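Local coordinates for protein 2-dehydropantoate 2-reductase (Enterococcus faecium, PDB 3WFI) that is an NADH-dependent D-mandelate dehydrogenase of the ketopantoate reductase family and may also reduce ketopantoate to pantoate, at residues B[192-197]-B[216-221]; B[222-227]-B[290-295]. All blocks are in the same frame, centred on the assembly; numbering follows the deposited sequence.

Contact 1. Residues B[192-197]-B[216-221]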
ATOM      1  N   GLY B 192     -12.291  -5.978  -3.651  1.00 18.97           N
ATOM      2  CA  GLY B 192     -10.940  -5.502  -3.886  1.00 18.24           C
ATOM      3  C   GLY B 192     -10.604  -4.137  -3.311  1.00 18.26           C
ATOM      4  O   GLY B 192      -9.481  -3.659  -3.483  1.00 17.89           O
ATOM      5  N   THR B 193     -11.566  -3.504  -2.629  1.00 18.23           N
ATOM      6  CA  THR B 193     -11.359  -2.199  -2.021  1.00 18.42           C
ATOM      7  C   THR B 193     -11.563  -2.246  -0.517  1.00 18.70           C
ATOM      8  O   THR B 193     -10.640  -1.969   0.230  1.00 18.03           O
ATOM      9  CB  THR B 193     -12.257  -1.113  -2.646  1.00 18.40           C
ATOM     10  OG1 THR B 193     -13.627  -1.543  -2.670  1.00 17.60           O
ATOM     11  CG2 THR B 193     -11.807  -0.820  -4.058  1.00 18.34           C
ATOM     12  N   MET B 194     -12.767  -2.609  -0.079  1.00 19.39           N
ATOM     13  CA  MET B 194     -13.097  -2.576   1.343  1.00 20.00           C
ATOM     14  C   MET B 194     -12.219  -3.520   2.152  1.00 20.23           C
ATOM     15  O   MET B 194     -11.677  -3.129   3.193  1.00 21.20           O
ATOM     16  CB  MET B 194     -14.580  -2.939   1.558  1.00 20.72           C
ATOM     17  CG  MET B 194     -15.572  -1.965   0.947  1.00 21.29           C
ATOM     18  SD  MET B 194     -15.383  -0.250   1.513  1.00 22.08           S
ATOM     19  CE  MET B 194     -14.579   0.474   0.073  1.00 22.31           C
ATOM     20  N   ASN B 195     -12.050  -4.742   1.651  1.00 18.98           N
ATOM     21  CA  ASN B 195     -11.309  -5.783   2.360  1.00 18.60           C
ATOM     22  C   ASN B 195      -9.852  -5.402   2.654  1.00 17.84           C
ATOM     23  O   ASN B 195      -9.456  -5.315   3.818  1.00 16.40           O
ATOM     24  CB  ASN B 195     -11.353  -7.098   1.589  1.00 18.76           C
ATOM     25  CG  ASN B 195     -12.616  -7.899   1.863  1.00 20.06           C
ATOM     26  OD1 ASN B 195     -13.051  -8.034   3.021  1.00 21.88           O
ATOM     27  ND2 ASN B 195     -13.207  -8.440   0.806  1.00 19.12           N
ATOM     28  N   GLY B 196      -9.055  -5.219   1.601  1.00 16.61           N
ATOM     29  CA  GLY B 196      -7.638  -4.871   1.751  1.00 15.79           C
ATOM     30  C   GLY B 196      -7.367  -3.588   2.504  1.00 15.62           C
ATOM     31  O   GLY B 196      -6.496  -3.558   3.387  1.00 15.07           O
ATOM     32  N   LEU B 197      -8.102  -2.525   2.167  1.00 15.40           N
ATOM     33  CA  LEU B 197      -7.888  -1.214   2.794  1.00 16.03           C
ATOM     34  C   LEU B 197      -8.216  -1.224   4.271  1.00 16.99           C
ATOM     35  O   LEU B 197      -7.458  -0.682   5.080  1.00 17.10           O
ATOM     36  CB  LEU B 197      -8.694  -0.116   2.073  1.00 15.89           C
ATOM     37  CG  LEU B 197      -8.290   0.150   0.627  1.00 15.46           C
ATOM     38  CD1 LEU B 197      -9.259   1.107  -0.038  1.00 15.61           C
ATOM     39  CD2 LEU B 197      -6.848   0.667   0.509  1.00 15.35           C
ATOM     40  N   LYS B 216      -9.944   8.473  -3.471  1.00 17.83           N
ATOM     41  CA  LYS B 216      -8.879   8.320  -4.428  1.00 17.41           C
ATOM     42  C   LYS B 216      -8.415   6.857  -4.507  1.00 16.03           C
ATOM     43  O   LYS B 216      -8.185   6.329  -5.594  1.00 15.16           O
ATOM     44  CB  LYS B 216      -7.716   9.244  -4.099  1.00 17.82           C
ATOM     45  CG  LYS B 216      -6.449   8.972  -4.903  1.00 18.84           C
ATOM     46  CD  LYS B 216      -6.651   9.223  -6.400  1.00 19.90           C
ATOM     47  CE  LYS B 216      -5.322   9.309  -7.145  1.00 20.04           C
ATOM     48  NZ  LYS B 216      -4.498   8.097  -6.937  1.00 20.90           N
ATOM     49  N   MET B 217      -8.264   6.212  -3.366  1.00 15.68           N
ATOM     50  CA  MET B 217      -7.739   4.836  -3.355  1.00 15.72           C
ATOM     51  C   MET B 217      -8.748   3.866  -3.983  1.00 15.55           C
ATOM     52  O   MET B 217      -8.387   3.007  -4.785  1.00 15.45           O
ATOM     53  CB  MET B 217      -7.384   4.420  -1.932  1.00 15.64           C
ATOM     54  CG  MET B 217      -6.191   5.190  -1.380  1.00 15.75           C
ATOM     55  SD  MET B 217      -5.623   4.630   0.243  1.00 15.36           S
ATOM     56  CE  MET B 217      -7.014   5.137   1.277  1.00 15.59           C
ATOM     57  N   VAL B 218     -10.012   4.035  -3.624  1.00 15.92           N
ATOM     58  CA  VAL B 218     -11.089   3.236  -4.198  1.00 15.98           C
ATOM     59  C   VAL B 218     -11.165   3.468  -5.718  1.00 15.61           C
ATOM     60  O   VAL B 218     -11.205   2.515  -6.481  1.00 14.48           O
ATOM     61  CB  VAL B 218     -12.452   3.526  -3.502  1.00 16.87           C
ATOM     62  CG1 VAL B 218     -13.623   2.920  -4.282  1.00 17.04           C
ATOM     63  CG2 VAL B 218     -12.432   2.994  -2.073  1.00 16.77           C
ATOM     64  N   ALA B 219     -11.163   4.732  -6.141  1.00 16.07           N
ATOM     65  CA  ALA B 219     -11.294   5.066  -7.554  1.00 16.30           C
ATOM     66  C   ALA B 219     -10.170   4.485  -8.375  1.00 16.32           C
ATOM     67  O   ALA B 219     -10.400   3.968  -9.482  1.00 15.95           O
ATOM     68  CB  ALA B 219     -11.357   6.570  -7.754  1.00 17.03           C
ATOM     69  N   THR B 220      -8.948   4.569  -7.844  1.00 16.75           N
ATOM     70  CA  THR B 220      -7.787   4.053  -8.552  1.00 16.77           C
ATOM     71  C   THR B 220      -7.893   2.540  -8.722  1.00 16.42           C
ATOM     72  O   THR B 220      -7.622   2.011  -9.809  1.00 16.61           O
ATOM     73  CB  THR B 220      -6.477   4.424  -7.817  1.00 16.92           C
ATOM     74  OG1 THR B 220      -6.398   5.844  -7.667  1.00 17.47           O
ATOM     75  CG2 THR B 220      -5.259   3.960  -8.583  1.00 16.93           C
ATOM     76  N   ILE B 221      -8.270   1.841  -7.657  1.00 16.00           N
ATOM     77  CA  ILE B 221      -8.392   0.382  -7.715  1.00 16.02           C
ATOM     78  C   ILE B 221      -9.490  -0.041  -8.693  1.00 16.46           C
ATOM     79  O   ILE B 221      -9.283  -0.940  -9.520  1.00 16.31           O
ATOM     80  CB  ILE B 221      -8.623  -0.239  -6.318  1.00 16.20           C
ATOM     81  CG1 ILE B 221      -7.363  -0.110  -5.482  1.00 16.13           C
ATOM     82  CG2 ILE B 221      -9.017  -1.714  -6.431  1.00 16.17           C
ATOM     83  CD1 ILE B 221      -7.608  -0.208  -3.982  1.00 16.65           C
TER
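Thr193 and Ile221 lie alongside each other, running opposite ways, the methyl CG2 of Thr193 lying 3.8 Å from Ile221 CG2. That same Ile221 methyl also lies 3.6 Å from the carbonyl oxygen Gly192 O, so it is held against backbone as well as side chain. Val218, whose CA is the nearest to that of Thr193, meets two neighbours with one branch: its CG2 is 3.9 Å from Met194 CE and 4.2 Å from Thr193 CB. Met194 starts out away from helix 214-231, and bends at chi2 (-57°) and chi3 (104°) bring its terminal methyl back to Val218. One turn on, Leu197 spreads its two methyls, CD2 standing 4.2 Å from Met217 SD and CD1 facing Val218 CG2 at 4.2 Å.

No hydrogen bond crosses this interface. The hydroxyl of Thr193 bonds instead to Cys189 O and Val190 O at the end of helix 180-191, which leaves CG2 to face Ile221. Cys245 of helix 238-246 packs on both Thr193 and Val218, while Phe297 of the second subunit packs on Leu197. This is apolar packing of the turn before helix 194-201 and its first turn against helix 214-231, inside the all-helical C-terminal domain of the ketopantoate reductase family.

Contact 2. Residues B[222-227]-B[290-295]; sequences VNEFAK and VATPYC
Glu224 points its carboxylate at the first turn of helix 293-308 and takes two backbone N-H groups there. Tyr294 N bonds to Glu224 OE2 at 2.8 Å and Cys295 N to Glu224 OE1 at 2.9 Å, both with N-H...O angles of 157° and both on the syn lone pairs, so the two bonds fix the rotation of the carboxylate. The chain is extended beyond CG (chi2 -176°), which puts CD against the backbone of Thr292, 3.4 Å from Thr292 CA. Pro293 lies beside the carboxylate, its CD 3.1 Å from Glu224 OE2. The amides at a helix start and the helix dipole would be expected to favour the charged carboxylate.

Phe225 begins by pointing away from residues 290-295, but its ring swings back until CE1 lies 3.7 Å from Cys295 SG, an oblique sulfur-aromatic contact. Ile281 of helix 278-288 packs on both of these side chains. Farther along, the CB of Lys227 rests 3.7 Å from Val290 CG1; CD still passes near the same methyl, and the end of the chain then leads away.

Thr292 holds the N-cap position, yet its hydroxyl bonds to Asp296 OD1 rather than to a backbone N-H. At the dimer interface Tyr294 OH bonds to Glu300 of the second subunit, and its ring stacks with Phe297 there. A carboxylate from helix 214-231 thus takes up two first-turn amides of helix 293-308, tying the two helices together within the C-terminal helical domain.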
ATOM      1  N   VAL B 222     -10.644   0.617  -8.628  1.00 16.20           N
ATOM      2  CA  VAL B 222     -11.760   0.258  -9.505  1.00 16.39           C
ATOM      3  C   VAL B 222     -11.370   0.456 -10.976  1.00 16.37           C
ATOM      4  O   VAL B 222     -11.737  -0.340 -11.838  1.00 16.01           O
ATOM      5  CB  VAL B 222     -13.036   1.051  -9.158  1.00 16.58           C
ATOM      6  CG1 VAL B 222     -14.100   0.860 -10.220  1.00 16.81           C
ATOM      7  CG2 VAL B 222     -13.573   0.623  -7.806  1.00 16.73           C
ATOM      8  N   ASN B 223     -10.589   1.497 -11.258  1.00 16.81           N
ATOM      9  CA  ASN B 223     -10.122   1.713 -12.626  1.00 16.83           C
ATOM     10  C   ASN B 223      -9.218   0.616 -13.128  1.00 16.20           C
ATOM     11  O   ASN B 223      -9.264   0.261 -14.298  1.00 15.92           O
ATOM     12  CB  ASN B 223      -9.473   3.084 -12.781  1.00 17.85           C
ATOM     13  CG  ASN B 223     -10.473   4.122 -13.176  1.00 19.30           C
ATOM     14  OD1 ASN B 223     -10.897   4.173 -14.329  1.00 21.17           O
ATOM     15  ND2 ASN B 223     -10.857   4.958 -12.239  1.00 20.49           N
ATOM     16  N   GLU B 224      -8.409   0.051 -12.239  1.00 15.62           N
ATOM     17  CA  GLU B 224      -7.582  -1.094 -12.597  1.00 15.18           C
ATOM     18  C   GLU B 224      -8.455  -2.314 -12.927  1.00 15.22           C
ATOM     19  O   GLU B 224      -8.266  -2.953 -13.963  1.00 15.38           O
ATOM     20  CB  GLU B 224      -6.573  -1.423 -11.479  1.00 14.71           C
ATOM     21  CG  GLU B 224      -5.544  -0.329 -11.252  1.00 14.49           C
ATOM     22  CD  GLU B 224      -4.483  -0.677 -10.222  1.00 13.83           C
ATOM     23  OE1 GLU B 224      -4.533  -1.785  -9.648  1.00 13.07           O
ATOM     24  OE2 GLU B 224      -3.619   0.189  -9.964  1.00 13.07           O
ATOM     25  N   PHE B 225      -9.404  -2.630 -12.055  1.00 15.47           N
ATOM     26  CA  PHE B 225     -10.393  -3.692 -12.330  1.00 15.43           C
ATOM     27  C   PHE B 225     -11.076  -3.481 -13.693  1.00 15.92           C
ATOM     28  O   PHE B 225     -11.225  -4.416 -14.487  1.00 15.74           O
ATOM     29  CB  PHE B 225     -11.469  -3.731 -11.226  1.00 15.26           C
ATOM     30  CG  PHE B 225     -11.092  -4.544 -10.008  1.00 15.50           C
ATOM     31  CD1 PHE B 225     -10.116  -4.107  -9.123  1.00 15.47           C
ATOM     32  CD2 PHE B 225     -11.760  -5.748  -9.721  1.00 15.70           C
ATOM     33  CE1 PHE B 225      -9.795  -4.844  -7.987  1.00 15.22           C
ATOM     34  CE2 PHE B 225     -11.443  -6.489  -8.592  1.00 15.41           C
ATOM     35  CZ  PHE B 225     -10.466  -6.029  -7.719  1.00 15.55           C
ATOM     36  N   ALA B 226     -11.485  -2.239 -13.954  1.00 16.60           N
ATOM     37  CA  ALA B 226     -12.223  -1.895 -15.179  1.00 17.56           C
ATOM     38  C   ALA B 226     -11.385  -2.012 -16.457  1.00 18.56           C
ATOM     39  O   ALA B 226     -11.895  -2.431 -17.494  1.00 18.66           O
ATOM     40  CB  ALA B 226     -12.797  -0.505 -15.056  1.00 18.03           C
ATOM     41  N   LYS B 227     -10.110  -1.625 -16.381  1.00 19.77           N
ATOM     42  CA  LYS B 227      -9.193  -1.757 -17.519  1.00 21.46           C
ATOM     43  C   LYS B 227      -8.998  -3.215 -17.905  1.00 21.11           C
ATOM     44  O   LYS B 227      -9.009  -3.566 -19.085  1.00 21.31           O
ATOM     45  CB  LYS B 227      -7.832  -1.120 -17.213  1.00 23.36           C
ATOM     46  CG  LYS B 227      -7.743   0.348 -17.531  1.00 26.28           C
ATOM     47  CD  LYS B 227      -6.332   0.903 -17.335  1.00 29.01           C
ATOM     48  CE  LYS B 227      -6.310   2.426 -17.538  1.00 31.28           C
ATOM     49  NZ  LYS B 227      -7.086   3.201 -16.516  1.00 31.95           N
ATOM     50  N   VAL B 290      -1.563  -4.645 -18.889  1.00 18.99           N
ATOM     51  CA  VAL B 290      -2.310  -3.586 -18.233  1.00 18.62           C
ATOM     52  C   VAL B 290      -1.715  -3.370 -16.838  1.00 18.04           C
ATOM     53  O   VAL B 290      -1.636  -4.303 -16.036  1.00 17.31           O
ATOM     54  CB  VAL B 290      -3.814  -3.936 -18.100  1.00 18.74           C
ATOM     55  CG1 VAL B 290      -4.541  -2.893 -17.259  1.00 18.85           C
ATOM     56  CG2 VAL B 290      -4.466  -4.045 -19.475  1.00 19.39           C
ATOM     57  N   ALA B 291      -1.316  -2.136 -16.547  1.00 17.28           N
ATOM     58  CA  ALA B 291      -0.684  -1.818 -15.283  1.00 16.59           C
ATOM     59  C   ALA B 291      -1.736  -1.900 -14.173  1.00 15.43           C
ATOM     60  O   ALA B 291      -2.812  -1.342 -14.312  1.00 15.71           O
ATOM     61  CB  ALA B 291      -0.065  -0.436 -15.349  1.00 16.69           C
ATOM     62  N   THR B 292      -1.435  -2.626 -13.101  1.00 15.02           N
ATOM     63  CA  THR B 292      -2.320  -2.722 -11.945  1.00 14.59           C
ATOM     64  C   THR B 292      -1.562  -2.504 -10.617  1.00 14.37           C
ATOM     65  O   THR B 292      -1.631  -3.331  -9.716  1.00 13.22           O
ATOM     66  CB  THR B 292      -3.020  -4.099 -11.884  1.00 14.55           C
ATOM     67  OG1 THR B 292      -2.023  -5.116 -11.745  1.00 14.58           O
ATOM     68  CG2 THR B 292      -3.865  -4.368 -13.137  1.00 14.67           C
ATOM     69  N   PRO B 293      -0.851  -1.377 -10.502  1.00 14.35           N
ATOM     70  CA  PRO B 293       0.050  -1.168  -9.376  1.00 14.08           C
ATOM     71  C   PRO B 293      -0.633  -1.135  -8.014  1.00 13.33           C
ATOM     72  O   PRO B 293      -0.050  -1.624  -7.053  1.00 12.46           O
ATOM     73  CB  PRO B 293       0.699   0.177  -9.689  1.00 14.18           C
ATOM     74  CG  PRO B 293      -0.280   0.872 -10.579  1.00 14.67           C
ATOM     75  CD  PRO B 293      -0.880  -0.214 -11.410  1.00 14.52           C
ATOM     76  N   TYR B 294      -1.834  -0.558  -7.922  1.00 13.09           N
ATOM     77  CA  TYR B 294      -2.527  -0.525  -6.626  1.00 13.15           C
ATOM     78  C   TYR B 294      -2.934  -1.944  -6.205  1.00 13.27           C
ATOM     79  O   TYR B 294      -2.801  -2.307  -5.052  1.00 13.52           O
ATOM     80  CB  TYR B 294      -3.747   0.427  -6.638  1.00 12.95           C
ATOM     81  CG  TYR B 294      -3.424   1.897  -6.383  1.00 13.15           C
ATOM     82  CD1 TYR B 294      -2.327   2.519  -6.966  1.00 13.08           C
ATOM     83  CD2 TYR B 294      -4.231   2.658  -5.544  1.00 13.07           C
ATOM     84  CE1 TYR B 294      -2.061   3.854  -6.741  1.00 13.11           C
ATOM     85  CE2 TYR B 294      -3.974   3.991  -5.297  1.00 12.97           C
ATOM     86  CZ  TYR B 294      -2.883   4.588  -5.898  1.00 13.32           C
ATOM     87  OH  TYR B 294      -2.608   5.913  -5.673  1.00 13.21           O
ATOM     88  N   CYS B 295      -3.396  -2.761  -7.146  1.00 13.69           N
ATOM     89  CA  CYS B 295      -3.712  -4.169  -6.844  1.00 13.76           C
ATOM     90  C   CYS B 295      -2.445  -4.928  -6.458  1.00 13.70           C
ATOM     91  O   CYS B 295      -2.462  -5.723  -5.512  1.00 13.70           O
ATOM     92  CB  CYS B 295      -4.423  -4.856  -8.023  1.00 13.96           C
ATOM     93  SG  CYS B 295      -6.147  -4.370  -8.293  1.00 14.65           S
TER

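How the contacts relate
Both segments of contact 1 precede those of contact 2 in the chain, and the centres of the two contacts lie 10 Å apart. Helix 214-231 serves both: its residues 216-221 meet the turn before helix 194-201 and that helix's first turn, and the next residues, 222-227, meet the loop at 290-292 and the first turn of helix 293-308. The two also touch directly, Ile221 and Thr220 packing on Tyr294, and Gly192 on the ring of Phe225. All four segments belong to the C-terminal domain, away from the Rossmann sheet, and both contacts reach the second subunit. Helix 214-231 therefore links the domain's interior to helix 293-308, which takes part in the dimer interface.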